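Local structure of putative Transcriptional Regulator (Rhodococcus sp., 2IA2) at residues L57-Y65 with F73-L82; V107-I115 with A225-Y236. The protein probably regulates transcription as an IclR-family factor, pairing an N-terminal DNA-binding helix-turn-helix domain with a C-terminal domain thought to sense small-molecule effectors. All coordinates share one frame; numbering follows the deposited sequence.

Interaction 1. Residues L57-Y65 with F73-L82; sequences LLTLVELGY and FWLTPRVLEL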
loop_
_atom_site.group_PDB
_atom_site.type_symbol
_atom_site.label_atom_id
_atom_site.label_comp_id
_atom_site.label_asym_id
_atom_site.label_seq_id
_atom_site.Cartn_x
_atom_site.Cartn_y
_atom_site.Cartn_z
ATOM N N LEU A 57 25.224 -11.394 -2.919
ATOM C CA LEU A 57 25.416 -10.424 -1.865
ATOM C C LEU A 57 26.409 -9.350 -2.291
ATOM O O LEU A 57 26.179 -8.173 -2.046
ATOM C CB LEU A 57 25.892 -11.081 -0.585
ATOM C CG LEU A 57 24.791 -11.789 0.188
ATOM C CD1 LEU A 57 25.442 -12.688 1.252
ATOM C CD2 LEU A 57 23.759 -10.758 0.800
ATOM N N LEU A 58 27.508 -9.724 -2.933
ATOM C CA LEU A 58 28.500 -8.681 -3.276
ATOM C C LEU A 58 28.013 -7.786 -4.399
ATOM O O LEU A 58 28.356 -6.613 -4.465
ATOM C CB LEU A 58 29.881 -9.265 -3.587
ATOM C CG LEU A 58 30.608 -9.950 -2.414
ATOM C CD1 LEU A 58 31.982 -10.538 -2.847
ATOM C CD2 LEU A 58 30.747 -8.987 -1.230
ATOM N N THR A 59 27.163 -8.319 -5.259
ATOM C CA THR A 59 26.591 -7.487 -6.308
ATOM C C THR A 59 25.636 -6.534 -5.676
ATOM O O THR A 59 25.701 -5.350 -5.936
ATOM C CB THR A 59 25.936 -8.337 -7.404
ATOM O OG1 THR A 59 26.950 -9.185 -7.945
ATOM C CG2 THR A 59 25.382 -7.475 -8.533
ATOM N N LEU A 60 24.778 -7.020 -4.786
ATOM C CA LEU A 60 23.848 -6.124 -4.075
ATOM C C LEU A 60 24.514 -5.048 -3.235
ATOM O O LEU A 60 24.031 -3.935 -3.168
ATOM C CB LEU A 60 22.855 -6.926 -3.213
ATOM C CG LEU A 60 21.927 -7.822 -4.013
ATOM C CD1 LEU A 60 21.209 -8.851 -3.102
ATOM C CD2 LEU A 60 20.917 -6.981 -4.792
ATOM N N VAL A 61 25.600 -5.379 -2.550
ATOM C CA VAL A 61 26.405 -4.356 -1.897
ATOM C C VAL A 61 26.917 -3.286 -2.912
ATOM O O VAL A 61 26.803 -2.072 -2.668
ATOM C CB VAL A 61 27.570 -4.968 -1.119
ATOM C CG1 VAL A 61 28.525 -3.874 -0.695
ATOM C CG2 VAL A 61 27.070 -5.717 0.128
ATOM N N GLU A 62 27.510 -3.742 -4.024
ATOM C CA GLU A 62 27.962 -2.847 -5.077
ATOM C C GLU A 62 26.827 -1.935 -5.581
ATOM O O GLU A 62 27.023 -0.727 -5.771
ATOM C CB GLU A 62 28.591 -3.669 -6.229
ATOM C CG GLU A 62 29.451 -2.868 -7.180
ATOM C CD GLU A 62 30.666 -3.668 -7.758
ATOM O OE1 GLU A 62 30.821 -4.926 -7.539
ATOM O OE2 GLU A 62 31.486 -3.012 -8.462
ATOM N N LEU A 63 25.638 -2.511 -5.783
ATOM C CA LEU A 63 24.469 -1.777 -6.228
ATOM C C LEU A 63 23.860 -0.883 -5.152
ATOM O O LEU A 63 23.036 -0.036 -5.465
ATOM C CB LEU A 63 23.418 -2.742 -6.769
ATOM C CG LEU A 63 23.831 -3.426 -8.072
ATOM C CD1 LEU A 63 22.840 -4.451 -8.488
ATOM C CD2 LEU A 63 23.967 -2.363 -9.200
ATOM N N GLY A 64 24.229 -1.051 -3.888
ATOM C CA GLY A 64 23.715 -0.147 -2.843
ATOM C C GLY A 64 22.423 -0.596 -2.180
ATOM O O GLY A 64 21.842 0.146 -1.353
ATOM N N TYR A 65 22.017 -1.836 -2.488
ATOM C CA TYR A 65 20.815 -2.445 -1.926
ATOM C C TYR A 65 21.123 -3.170 -0.624
ATOM O O TYR A 65 20.221 -3.359 0.228
ATOM C CB TYR A 65 20.208 -3.442 -2.910
ATOM C CG TYR A 65 19.562 -2.772 -4.099
ATOM C CD1 TYR A 65 20.122 -2.848 -5.354
ATOM C CD2 TYR A 65 18.370 -2.082 -3.966
ATOM C CE1 TYR A 65 19.516 -2.233 -6.475
ATOM C CE2 TYR A 65 17.762 -1.458 -5.075
ATOM C CZ TYR A 65 18.338 -1.536 -6.315
ATOM O OH TYR A 65 17.735 -0.892 -7.387
ATOM N N PHE A 73 25.359 -8.969 6.758
ATOM C CA PHE A 73 24.780 -8.197 5.666
ATOM C C PHE A 73 23.386 -7.799 6.102
ATOM O O PHE A 73 22.763 -8.502 6.916
ATOM C CB PHE A 73 24.662 -9.097 4.415
ATOM C CG PHE A 73 25.956 -9.659 3.956
ATOM C CD1 PHE A 73 26.481 -10.832 4.525
ATOM C CD2 PHE A 73 26.675 -9.023 2.963
ATOM C CE1 PHE A 73 27.720 -11.368 4.094
ATOM C CE2 PHE A 73 27.919 -9.536 2.524
ATOM C CZ PHE A 73 28.452 -10.713 3.098
ATOM N N TRP A 74 22.899 -6.672 5.591
ATOM C CA TRP A 74 21.538 -6.227 5.823
ATOM C C TRP A 74 21.092 -5.326 4.670
ATOM O O TRP A 74 21.899 -4.925 3.850
ATOM C CB TRP A 74 21.429 -5.470 7.168
ATOM C CG TRP A 74 22.351 -4.298 7.240
ATOM C CD1 TRP A 74 22.057 -2.996 6.896
ATOM C CD2 TRP A 74 23.737 -4.297 7.652
ATOM N NE1 TRP A 74 23.155 -2.198 7.080
ATOM C CE2 TRP A 74 24.200 -2.954 7.541
ATOM C CE3 TRP A 74 24.634 -5.296 8.096
ATOM C CZ2 TRP A 74 25.528 -2.572 7.874
ATOM C CZ3 TRP A 74 25.944 -4.920 8.427
ATOM C CH2 TRP A 74 26.377 -3.564 8.316
ATOM N N LEU A 75 19.810 -5.005 4.624
ATOM C CA LEU A 75 19.305 -4.200 3.523
ATOM C C LEU A 75 19.419 -2.720 3.820
ATOM O O LEU A 75 19.458 -2.316 4.963
ATOM C CB LEU A 75 17.841 -4.523 3.197
ATOM C CG LEU A 75 17.626 -5.978 2.760
ATOM C CD1 LEU A 75 16.127 -6.255 2.673
ATOM C CD2 LEU A 75 18.341 -6.225 1.423
ATOM N N THR A 76 19.429 -1.922 2.764
ATOM C CA THR A 76 19.486 -0.480 2.866
ATOM C C THR A 76 18.161 0.043 2.325
ATOM O O THR A 76 17.420 -0.719 1.686
ATOM C CB THR A 76 20.579 0.103 1.941
ATOM O OG1 THR A 76 20.116 0.039 0.594
ATOM C CG2 THR A 76 21.957 -0.581 2.082
ATOM N N PRO A 77 17.821 1.329 2.588
ATOM C CA PRO A 77 16.587 1.945 2.051
ATOM C C PRO A 77 16.508 2.053 0.553
ATOM O O PRO A 77 15.469 2.430 0.035
ATOM C CB PRO A 77 16.588 3.373 2.661
ATOM C CG PRO A 77 18.025 3.594 3.147
ATOM C CD PRO A 77 18.570 2.237 3.478
ATOM N N ARG A 78 17.572 1.720 -0.181
ATOM C CA ARG A 78 17.458 1.766 -1.640
ATOM C C ARG A 78 16.470 0.748 -2.154
ATOM O O ARG A 78 15.874 0.918 -3.226
ATOM C CB ARG A 78 18.825 1.594 -2.298
ATOM C CG ARG A 78 18.801 1.751 -3.871
ATOM C CD ARG A 78 20.203 1.666 -4.495
ATOM N NE ARG A 78 21.033 2.638 -3.824
ATOM C CZ ARG A 78 21.625 3.716 -4.366
ATOM N NH1 ARG A 78 21.537 4.003 -5.658
ATOM N NH2 ARG A 78 22.322 4.523 -3.573
ATOM N N VAL A 79 16.261 -0.314 -1.375
ATOM C CA VAL A 79 15.287 -1.339 -1.747
ATOM C C VAL A 79 13.887 -0.768 -1.924
ATOM O O VAL A 79 13.133 -1.255 -2.735
ATOM C CB VAL A 79 15.306 -2.509 -0.671
ATOM C CG1 VAL A 79 14.497 -3.707 -1.140
ATOM C CG2 VAL A 79 16.788 -2.894 -0.413
ATOM N N LEU A 80 13.533 0.279 -1.170
ATOM C CA LEU A 80 12.257 0.988 -1.379
ATOM C C LEU A 80 12.085 1.616 -2.751
ATOM O O LEU A 80 10.952 1.845 -3.174
ATOM C CB LEU A 80 12.008 2.076 -0.259
ATOM C CG LEU A 80 11.865 1.461 1.151
ATOM C CD1 LEU A 80 11.758 2.613 2.216
ATOM C CD2 LEU A 80 10.629 0.566 1.211
ATOM N N GLU A 81 13.191 1.912 -3.434
ATOM C CA GLU A 81 13.109 2.453 -4.777
ATOM C C GLU A 81 12.487 1.449 -5.780
ATOM O O GLU A 81 12.043 1.815 -6.883
ATOM C CB GLU A 81 14.512 2.978 -5.188
ATOM C CG GLU A 81 15.105 3.939 -4.028
ATOM C CD GLU A 81 16.163 5.032 -4.406
ATOM O OE1 GLU A 81 16.128 5.558 -5.547
ATOM O OE2 GLU A 81 17.006 5.388 -3.525
ATOM N N LEU A 82 12.427 0.170 -5.401
ATOM C CA LEU A 82 11.828 -0.836 -6.258
ATOM C C LEU A 82 10.298 -0.810 -6.091
ATOM O O LEU A 82 9.752 -1.678 -5.413
ATOM C CB LEU A 82 12.408 -2.231 -5.939
ATOM C CG LEU A 82 13.952 -2.423 -6.001
ATOM C CD1 LEU A 82 14.465 -3.663 -5.207
ATOM C CD2 LEU A 82 14.491 -2.435 -7.435
HETATM O O HOH W 1 21.945 3.130 -0.693
#
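Leu57 faces Phe73 with one methyl centred on the ring: CD1 of Leu57 sits 3.8 Å from the centroid of the Phe73 ring and only 8° off its normal, a CH-pi contact over the face. CD2 and CB of Leu57 lie beneath the CG-CD2-CE2 side of the same ring, while Val61 CG2 comes to its edge. At the other end of the contact the roles are exchanged, and the ring, that of Tyr65, comes from segment 57-65, just past the end of its helix. Arg78 crosses Tyr65 at about a right angle, its CD over the ring face, offset toward the rim, and its CG 3.6 Å from Tyr65 CE2. With CG anti to the backbone N (chi1 -175°) the arginine reaches out extended across the ring before bending at chi3, and its guanidinium ends nearly perpendicular to the ring plane (87°). Val79 meets the edge of the tyrosine, and Leu82 CD2 approaches the hydroxyl, with Tyr65 OH 3.6 Å away; that hydroxyl also makes a weak hydrogen bond to Arg28 of the second subunit.

Between the two aromatic groups the segments are tied by polar bonds from the side chain and backbone of Thr76. Thr76 OG1 donates to Gly64 O at 2.6 Å, in the carbonyl plane and on a lone pair, and accepts from Arg78 N in an ST turn. Gly64 O accepts a second hydrogen bond, from a water that in turn accepts one from Arg78 NH2. Thr76 N donates to Tyr65 O at 3.0 Å from well above the carbonyl plane. Gly64, with positive phi, closes helix 50-63 in a Schellman motif. Helix 50-63 leading into the hairpin of strands 66-68 and 72-75 is the arrangement of a winged helix-turn-helix domain, as in the IclR family.

Interaction 2. Residues V107-I115 with A225-Y236; sequences VHESSSVSI and AAVNISTPAARY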
loop_
_atom_site.group_PDB
_atom_site.type_symbol
_atom_site.label_atom_id
_atom_site.label_comp_id
_atom_site.label_asym_id
_atom_site.label_seq_id
_atom_site.Cartn_x
_atom_site.Cartn_y
_atom_site.Cartn_z
ATOM N N VAL A 107 -14.039 -17.690 -16.933
ATOM C CA VAL A 107 -15.416 -18.209 -16.952
ATOM C C VAL A 107 -16.327 -17.575 -18.012
ATOM O O VAL A 107 -17.472 -18.029 -18.202
ATOM C CB VAL A 107 -16.088 -18.094 -15.524
ATOM C CG1 VAL A 107 -15.193 -18.764 -14.448
ATOM C CG2 VAL A 107 -16.447 -16.616 -15.142
ATOM N N HIS A 108 -15.817 -16.552 -18.702
ATOM C CA HIS A 108 -16.518 -15.858 -19.785
ATOM C C HIS A 108 -17.838 -15.279 -19.338
ATOM O O HIS A 108 -18.887 -15.471 -20.011
ATOM C CB HIS A 108 -16.742 -16.788 -21.002
ATOM C CG HIS A 108 -15.474 -17.377 -21.515
ATOM N ND1 HIS A 108 -14.465 -16.596 -22.040
ATOM C CD2 HIS A 108 -15.003 -18.646 -21.488
ATOM C CE1 HIS A 108 -13.439 -17.368 -22.353
ATOM N NE2 HIS A 108 -13.739 -18.616 -22.028
ATOM N N GLU A 109 -17.788 -14.596 -18.195
ATOM C CA GLU A 109 -18.967 -13.961 -17.600
ATOM C C GLU A 109 -18.507 -12.643 -16.973
ATOM O O GLU A 109 -17.364 -12.514 -16.517
ATOM C CB GLU A 109 -19.646 -14.847 -16.531
ATOM C CG GLU A 109 -20.188 -16.240 -16.944
ATOM C CD GLU A 109 -21.243 -16.192 -18.064
ATOM O OE1 GLU A 109 -21.900 -15.136 -18.284
ATOM O OE2 GLU A 109 -21.410 -17.230 -18.734
ATOM N N SER A 110 -19.429 -11.694 -16.905
ATOM C CA SER A 110 -19.231 -10.426 -16.192
ATOM C C SER A 110 -18.869 -10.623 -14.686
ATOM O O SER A 110 -19.511 -11.437 -13.989
ATOM C CB SER A 110 -20.533 -9.596 -16.345
ATOM O OG SER A 110 -20.722 -8.617 -15.309
ATOM N N SER A 111 -17.834 -9.902 -14.213
ATOM C CA SER A 111 -17.419 -9.883 -12.789
ATOM C C SER A 111 -17.268 -8.416 -12.368
ATOM O O SER A 111 -16.877 -7.605 -13.196
ATOM C CB SER A 111 -16.132 -10.672 -12.546
ATOM O OG SER A 111 -15.039 -10.104 -13.269
ATOM N N SER A 112 -17.633 -8.088 -11.118
ATOM C CA SER A 112 -17.605 -6.744 -10.605
ATOM C C SER A 112 -17.135 -6.742 -9.179
ATOM O O SER A 112 -17.198 -7.801 -8.462
ATOM C CB SER A 112 -19.013 -6.161 -10.568
ATOM O OG SER A 112 -19.630 -6.234 -11.855
ATOM N N VAL A 113 -16.766 -5.542 -8.713
ATOM C CA VAL A 113 -16.527 -5.365 -7.276
ATOM C C VAL A 113 -17.379 -4.187 -6.851
ATOM O O VAL A 113 -17.456 -3.200 -7.564
ATOM C CB VAL A 113 -14.998 -5.163 -6.958
ATOM C CG1 VAL A 113 -14.782 -4.598 -5.539
ATOM C CG2 VAL A 113 -14.239 -6.467 -7.098
ATOM N N SER A 114 -17.994 -4.266 -5.667
ATOM C CA SER A 114 -18.745 -3.105 -5.148
ATOM C C SER A 114 -18.461 -2.887 -3.683
ATOM O O SER A 114 -17.874 -3.743 -2.997
ATOM C CB SER A 114 -20.267 -3.290 -5.323
ATOM O OG SER A 114 -20.667 -4.440 -4.585
ATOM N N ILE A 115 -18.856 -1.707 -3.207
ATOM C CA ILE A 115 -18.749 -1.393 -1.801
ATOM C C ILE A 115 -20.110 -0.906 -1.345
ATOM O O ILE A 115 -20.956 -0.615 -2.183
ATOM C CB ILE A 115 -17.656 -0.308 -1.560
ATOM C CG1 ILE A 115 -18.041 0.993 -2.289
ATOM C CG2 ILE A 115 -16.275 -0.876 -1.957
ATOM C CD1 ILE A 115 -17.225 2.165 -1.937
ATOM N N ALA A 225 -15.540 -5.057 0.859
ATOM C CA ALA A 225 -16.061 -4.978 -0.510
ATOM C C ALA A 225 -16.681 -6.328 -0.829
ATOM O O ALA A 225 -16.554 -7.247 -0.021
ATOM C CB ALA A 225 -14.902 -4.645 -1.509
ATOM N N ALA A 226 -17.355 -6.455 -1.971
ATOM C CA ALA A 226 -17.779 -7.763 -2.434
ATOM C C ALA A 226 -17.387 -7.928 -3.903
ATOM O O ALA A 226 -17.341 -6.952 -4.626
ATOM C CB ALA A 226 -19.257 -7.896 -2.291
ATOM N N VAL A 227 -17.160 -9.155 -4.352
ATOM C CA VAL A 227 -16.876 -9.420 -5.767
ATOM C C VAL A 227 -17.992 -10.364 -6.266
ATOM O O VAL A 227 -18.435 -11.190 -5.517
ATOM C CB VAL A 227 -15.447 -10.046 -5.928
ATOM C CG1 VAL A 227 -15.246 -11.268 -4.974
ATOM C CG2 VAL A 227 -15.152 -10.407 -7.388
ATOM N N ASN A 228 -18.451 -10.208 -7.508
ATOM C CA ASN A 228 -19.477 -11.077 -8.047
ATOM C C ASN A 228 -19.147 -11.625 -9.414
ATOM O O ASN A 228 -18.163 -11.214 -10.042
ATOM C CB ASN A 228 -20.884 -10.395 -8.016
ATOM C CG ASN A 228 -21.230 -9.618 -9.280
ATOM O OD1 ASN A 228 -20.396 -9.459 -10.170
ATOM N ND2 ASN A 228 -22.487 -9.126 -9.370
ATOM N N ILE A 229 -19.952 -12.604 -9.828
ATOM C CA ILE A 229 -20.129 -12.980 -11.225
ATOM C C ILE A 229 -21.629 -12.778 -11.458
ATOM O O ILE A 229 -22.419 -13.144 -10.618
ATOM C CB ILE A 229 -19.802 -14.469 -11.468
ATOM C CG1 ILE A 229 -18.310 -14.749 -11.220
ATOM C CG2 ILE A 229 -20.211 -14.888 -12.896
ATOM C CD1 ILE A 229 -17.967 -16.224 -11.053
ATOM N N SER A 230 -22.020 -12.188 -12.583
ATOM C CA SER A 230 -23.435 -12.028 -12.885
ATOM C C SER A 230 -23.716 -12.697 -14.224
ATOM O O SER A 230 -22.911 -12.591 -15.168
ATOM C CB SER A 230 -23.800 -10.528 -12.949
ATOM O OG SER A 230 -25.218 -10.336 -12.920
ATOM N N THR A 231 -24.865 -13.371 -14.327
ATOM C CA THR A 231 -25.164 -14.176 -15.532
ATOM C C THR A 231 -26.654 -14.378 -15.788
ATOM O O THR A 231 -27.449 -14.447 -14.830
ATOM C CB THR A 231 -24.412 -15.548 -15.473
ATOM O OG1 THR A 231 -24.404 -16.129 -16.775
ATOM C CG2 THR A 231 -25.034 -16.511 -14.463
ATOM N N PRO A 232 -27.062 -14.449 -17.076
ATOM C CA PRO A 232 -28.458 -14.843 -17.335
ATOM C C PRO A 232 -28.765 -16.192 -16.724
ATOM O O PRO A 232 -27.934 -17.089 -16.743
ATOM C CB PRO A 232 -28.543 -14.908 -18.891
ATOM C CG PRO A 232 -27.526 -13.867 -19.300
ATOM C CD PRO A 232 -26.361 -14.139 -18.336
ATOM N N ALA A 233 -29.945 -16.321 -16.157
ATOM C CA ALA A 233 -30.366 -17.611 -15.636
ATOM C C ALA A 233 -30.262 -18.713 -16.716
ATOM O O ALA A 233 -29.949 -19.887 -16.392
ATOM C CB ALA A 233 -31.793 -17.500 -15.082
ATOM N N ALA A 234 -30.485 -18.369 -17.993
ATOM C CA ALA A 234 -30.501 -19.403 -19.067
ATOM C C ALA A 234 -29.141 -20.054 -19.356
ATOM O O ALA A 234 -29.081 -21.156 -19.917
ATOM C CB ALA A 234 -31.089 -18.808 -20.354
ATOM N N ARG A 235 -28.032 -19.418 -18.980
ATOM C CA ARG A 235 -26.711 -19.991 -19.293
ATOM C C ARG A 235 -26.258 -21.131 -18.356
ATOM O O ARG A 235 -25.426 -21.970 -18.753
ATOM C CB ARG A 235 -25.653 -18.897 -19.250
ATOM C CG ARG A 235 -25.857 -17.751 -20.184
ATOM C CD ARG A 235 -24.596 -16.775 -20.108
ATOM N NE ARG A 235 -23.411 -17.403 -20.701
ATOM C CZ ARG A 235 -23.316 -17.645 -22.000
ATOM N NH1 ARG A 235 -24.324 -17.289 -22.836
ATOM N NH2 ARG A 235 -22.227 -18.222 -22.477
ATOM N N TYR A 236 -26.796 -21.177 -17.123
ATOM C CA TYR A 236 -26.398 -22.234 -16.121
ATOM C C TYR A 236 -27.588 -22.666 -15.265
ATOM O O TYR A 236 -28.344 -21.821 -14.802
ATOM C CB TYR A 236 -25.302 -21.696 -15.146
ATOM C CG TYR A 236 -24.073 -21.134 -15.818
ATOM C CD1 TYR A 236 -23.996 -19.779 -16.156
ATOM C CD2 TYR A 236 -22.971 -21.952 -16.124
ATOM C CE1 TYR A 236 -22.907 -19.272 -16.827
ATOM C CE2 TYR A 236 -21.825 -21.411 -16.767
ATOM C CZ TYR A 236 -21.825 -20.087 -17.138
ATOM O OH TYR A 236 -20.708 -19.560 -17.795
HETATM O O HOH W 2 -18.206 -20.578 -18.026
HETATM O O HOH W 3 -22.062 -12.530 -17.708
HETATM O O HOH W 4 -20.185 -18.462 -20.899
HETATM O O HOH W 5 -20.985 -8.299 -12.586
#
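Glu109 reaches across to Ile229 and Thr231 on the partner strand and to Arg235 and Tyr236 in the turn that follows it. Its CB lies 3.7 Å from Ile229 CG2; CG then passes close to the hydroxyl of Tyr236, and a bend at chi2 (-59°) turns the carboxylate between Thr231, Arg235 and Tyr236. OE1 accepts a weak hydrogen bond from Thr231 OG1 and another from a water that also accepts from Ser110 N and donates to Ser230 O, and forms a salt bridge with Arg131. OE2 is held by two protein donors. Arg235 NE donates to the syn lone pair of Glu109 OE2 at 2.8 Å in a salt bridge, with OE2 15° out of the guanidinium plane. Tyr236 OH donates to Glu109 OE2 at 2.6 Å from the anti side. A further water links OE2 to Arg235 NH2. Two arginines beside the carboxylate would probably favour its ionised form.

Beyond this cluster the segments become neighbouring antiparallel strands, 110-117 and 223-232, in the middle of the six-stranded sheet of the GAF-like IclR C-terminal domain. The pairing is most regular at Ser114 and Ala226, a hydrogen-bonded pair in which Ser114 N donates to Ala226 O at 3.0 Å and Ala226 N returns a bond to Ser114 O at 2.9 Å. Val113 and Val227 form the adjacent non-hydrogen-bonded pair, their side chains crossing obliquely with Val113 CG2 4.0 Å from Val227 CB. On the other face, Ser110, Ser112 and Asn228 gather round a single water, which touches both serine hydroxyls and donates to Asn228 OD1. That amide oxygen also accepts a weak bond from Ser112 N, and Met150 of helix 149-156 covers Asn228, Ser114 and Ala226 on this side.

How the interactions relate
Interactions 1 and 2 lie on opposite sides of the chain's centre, with their own centres 44 Å apart and their nearest atoms about 25 Å apart, so neither touches the other. They follow in series along the chain: interaction 1 belongs to the N-terminal winged helix-turn-helix region and interaction 2 to the C-terminal sheet; helix 84-87 lies between them, and helix 92-107 leads into interaction 2. The second subunit reaches the first contact, but no other chain of the assembly touches the second. If the C-terminal domain binds an effector, as proposed for IclR relatives, the two contacts are too far apart to communicate by direct touch.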